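Local coordinates for protein PKD domain (Vibrio anguillarum, PDB 6AEM) that binds calcium specifically as a polycystic-kidney-disease domain of the protease Epp, where it probably plays an accessory part whose role is unsettled, at residues Q45-E49 with M50-W54. Numbering follows the deposited sequence. Where two conformers were deposited one is given.
Sequences QMSSE and MAPSW
The backbone O of E49 and the ring of P52 meet across a short bend, and M50 carries the chain round it. The side chain of M50 leaves the bend: CG lies anti to the backbone N (chi1 -176°), and the chain runs out straight before it turns at the sulfur. It lies on Y37. The backbone O of M50 accepts a hydrogen bond from the side-chain amide of N25 and a weak one from the indole N-H of W39. A51 follows and turns its methyl away from 45-49.

P52 makes the main contact. Its CD packs 3.6 Å from the backbone O of E49. Its CB meets the hydroxyl of S47, with OG to CB at 3.8 Å. The side chain of E49 passes alongside the ring in the opposite direction. CG of E49 lies anti to its own carbonyl carbon (chi1 -69°) and the chain beyond is extended, which carries OE1 to 3.8 Å from P52 CA. These are van der Waals contacts. The PKD domain is a beta sandwich, and this bend takes the chain from edge strand 46-47 of one sheet to edge strand 53-55 of the other. The ring of P52 also touches W39 and F41.

The hydroxyl facing P52 is held by an ST turn: E49 N donates to S47 OG at 3.0 Å, nearly straight at 167°. S53 turns away, and its hydroxyl is hydrogen-bonded to that of S22. At W54 the chain is paired with V21 in strand 20-25. The indole has P52 C in plane at its edge, and it stacks with F41.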
ATOM      1  N   GLN A  45      -1.765   8.901  -8.378  1.00 12.57           N
ATOM      2  CA  GLN A  45      -2.534   9.132  -7.169  1.00 13.15           C
ATOM      3  C   GLN A  45      -1.857   8.468  -5.973  1.00 11.60           C
ATOM      4  O   GLN A  45      -1.275   7.381  -6.091  1.00 12.01           O
ATOM      5  CB  GLN A  45      -3.966   8.608  -7.333  1.00 15.21           C
ATOM      6  CG  GLN A  45      -4.765   9.322  -8.420  1.00 19.26           C
ATOM      7  CD  GLN A  45      -5.082  10.731  -8.027  1.00 26.43           C
ATOM      8  OE1 GLN A  45      -4.598  11.687  -8.651  1.00 29.17           O
ATOM      9  NE2 GLN A  45      -5.850  10.886  -6.939  1.00 29.90           N
ATOM     10  N   MET A  46      -1.931   9.143  -4.829  1.00 13.17           N
ATOM     11  CA  MET A  46      -1.241   8.744  -3.612  1.00 14.71           C
ATOM     12  C   MET A  46      -2.194   8.886  -2.426  1.00 15.60           C
ATOM     13  O   MET A  46      -3.251   9.517  -2.525  1.00 18.31           O
ATOM     14  CB  MET A  46       0.045   9.572  -3.421  1.00 17.76           C
ATOM     15  CG  MET A  46       1.123   9.315  -4.507  1.00 20.25           C
ATOM     16  SD  MET A  46       2.668  10.251  -4.403  1.00 23.20           S
ATOM     17  CE  MET A  46       2.032  11.905  -4.318  1.00 23.95           C
ATOM     18  N   SER A  47      -1.827   8.286  -1.287  1.00 14.28           N
ATOM     19  CA  SER A  47      -2.678   8.301  -0.091  1.00 14.83           C
ATOM     20  C   SER A  47      -1.851   8.102   1.175  1.00 15.11           C
ATOM     21  O   SER A  47      -0.827   7.417   1.157  1.00 13.88           O
ATOM     22  CB  SER A  47      -3.783   7.228  -0.167  1.00 15.72           C
ATOM     23  OG  SER A  47      -4.562   7.222   1.028  1.00 17.85           O
ATOM     24  N   SER A  48      -2.314   8.720   2.269  1.00 16.17           N
ATOM     25  CA  SER A  48      -1.739   8.482   3.588  0.51 17.08           C
ATOM     26  C   SER A  48      -2.660   7.650   4.478  1.00 17.64           C
ATOM     27  O   SER A  48      -2.380   7.490   5.672  1.00 18.56           O
ATOM     28  CB  SER A  48      -1.372   9.800   4.265  0.51 17.47           C
ATOM     29  OG  SER A  48      -2.527  10.592   4.414  0.51 17.82           O
ATOM     30  N   GLU A  49      -3.736   7.106   3.924  1.00 17.87           N
ATOM     31  CA  GLU A  49      -4.620   6.253   4.704  1.00 19.75           C
ATOM     32  C   GLU A  49      -4.027   4.864   4.905  1.00 17.28           C
ATOM     33  O   GLU A  49      -3.234   4.361   4.101  1.00 16.66           O
ATOM     34  CB  GLU A  49      -5.974   6.115   4.022  1.00 25.24           C
ATOM     35  CG  GLU A  49      -6.767   7.399   4.029  1.00 31.15           C
ATOM     36  CD  GLU A  49      -8.143   7.227   3.458  1.00 36.92           C
ATOM     37  OE1 GLU A  49      -8.532   6.059   3.194  1.00 37.35           O
ATOM     38  OE2 GLU A  49      -8.842   8.257   3.317  1.00 40.07           O
ATOM     39  N   MET A  50      -4.464   4.225   5.987  1.00 17.30           N
ATOM     40  CA  MET A  50      -4.001   2.877   6.304  1.00 17.05           C
ATOM     41  C   MET A  50      -4.498   1.852   5.286  1.00 16.95           C
ATOM     42  O   MET A  50      -3.714   1.037   4.784  1.00 17.74           O
ATOM     43  CB  MET A  50      -4.443   2.503   7.711  1.00 18.95           C
ATOM     44  CG  MET A  50      -3.925   1.138   8.184  1.00 22.63           C
ATOM     45  SD  MET A  50      -4.367   0.746   9.883  1.00 27.31           S
ATOM     46  CE  MET A  50      -6.081   0.363   9.585  1.00 30.36           C
ATOM     47  N   ALA A  51      -5.787   1.881   4.965  1.00 18.16           N
ATOM     48  CA  ALA A  51      -6.414   0.871   4.116  1.00 19.67           C
ATOM     49  C   ALA A  51      -7.302   1.576   3.105  1.00 19.27           C
ATOM     50  O   ALA A  51      -8.539   1.535   3.200  1.00 19.83           O
ATOM     51  CB  ALA A  51      -7.238  -0.085   4.972  1.00 20.79           C
ATOM     52  N   PRO A  52      -6.694   2.236   2.120  1.00 18.56           N
ATOM     53  CA  PRO A  52      -7.458   3.055   1.177  1.00 19.12           C
ATOM     54  C   PRO A  52      -8.244   2.207   0.180  1.00 18.90           C
ATOM     55  O   PRO A  52      -7.936   1.039  -0.094  1.00 18.30           O
ATOM     56  CB  PRO A  52      -6.376   3.893   0.474  1.00 21.41           C
ATOM     57  CG  PRO A  52      -5.157   3.072   0.571  1.00 20.78           C
ATOM     58  CD  PRO A  52      -5.242   2.371   1.907  1.00 18.81           C
ATOM     59  N   SER A  53      -9.283   2.830  -0.365  1.00 19.09           N
ATOM     60  CA  SER A  53     -10.009   2.317  -1.510  1.00 20.54           C
ATOM     61  C   SER A  53      -9.839   3.355  -2.600  1.00 22.00           C
ATOM     62  O   SER A  53      -9.826   4.560  -2.316  1.00 23.90           O
ATOM     63  CB  SER A  53     -11.504   2.129  -1.193  1.00 21.53           C
ATOM     64  OG  SER A  53     -11.710   1.056  -0.287  1.00 22.98           O
ATOM     65  N   TRP A  54      -9.652   2.899  -3.836  1.00 21.33           N
ATOM     66  CA  TRP A  54      -9.454   3.822  -4.940  1.00 21.08           C
ATOM     67  C   TRP A  54      -9.970   3.177  -6.213  1.00 21.35           C
ATOM     68  O   TRP A  54     -10.322   1.999  -6.240  1.00 20.91           O
ATOM     69  CB  TRP A  54      -7.983   4.276  -5.068  1.00 21.02           C
ATOM     70  CG  TRP A  54      -6.960   3.209  -5.479  1.00 21.87           C
ATOM     71  CD1 TRP A  54      -6.403   3.012  -6.727  1.00 23.26           C
ATOM     72  CD2 TRP A  54      -6.345   2.232  -4.623  1.00 23.54           C
ATOM     73  NE1 TRP A  54      -5.528   1.973  -6.686  1.00 24.22           N
ATOM     74  CE2 TRP A  54      -5.459   1.476  -5.416  1.00 24.54           C
ATOM     75  CE3 TRP A  54      -6.469   1.917  -3.271  1.00 24.29           C
ATOM     76  CZ2 TRP A  54      -4.709   0.412  -4.902  1.00 24.35           C
ATOM     77  CZ3 TRP A  54      -5.710   0.874  -2.756  1.00 24.66           C
ATOM     78  CH2 TRP A  54      -4.842   0.139  -3.571  1.00 24.49           C
TER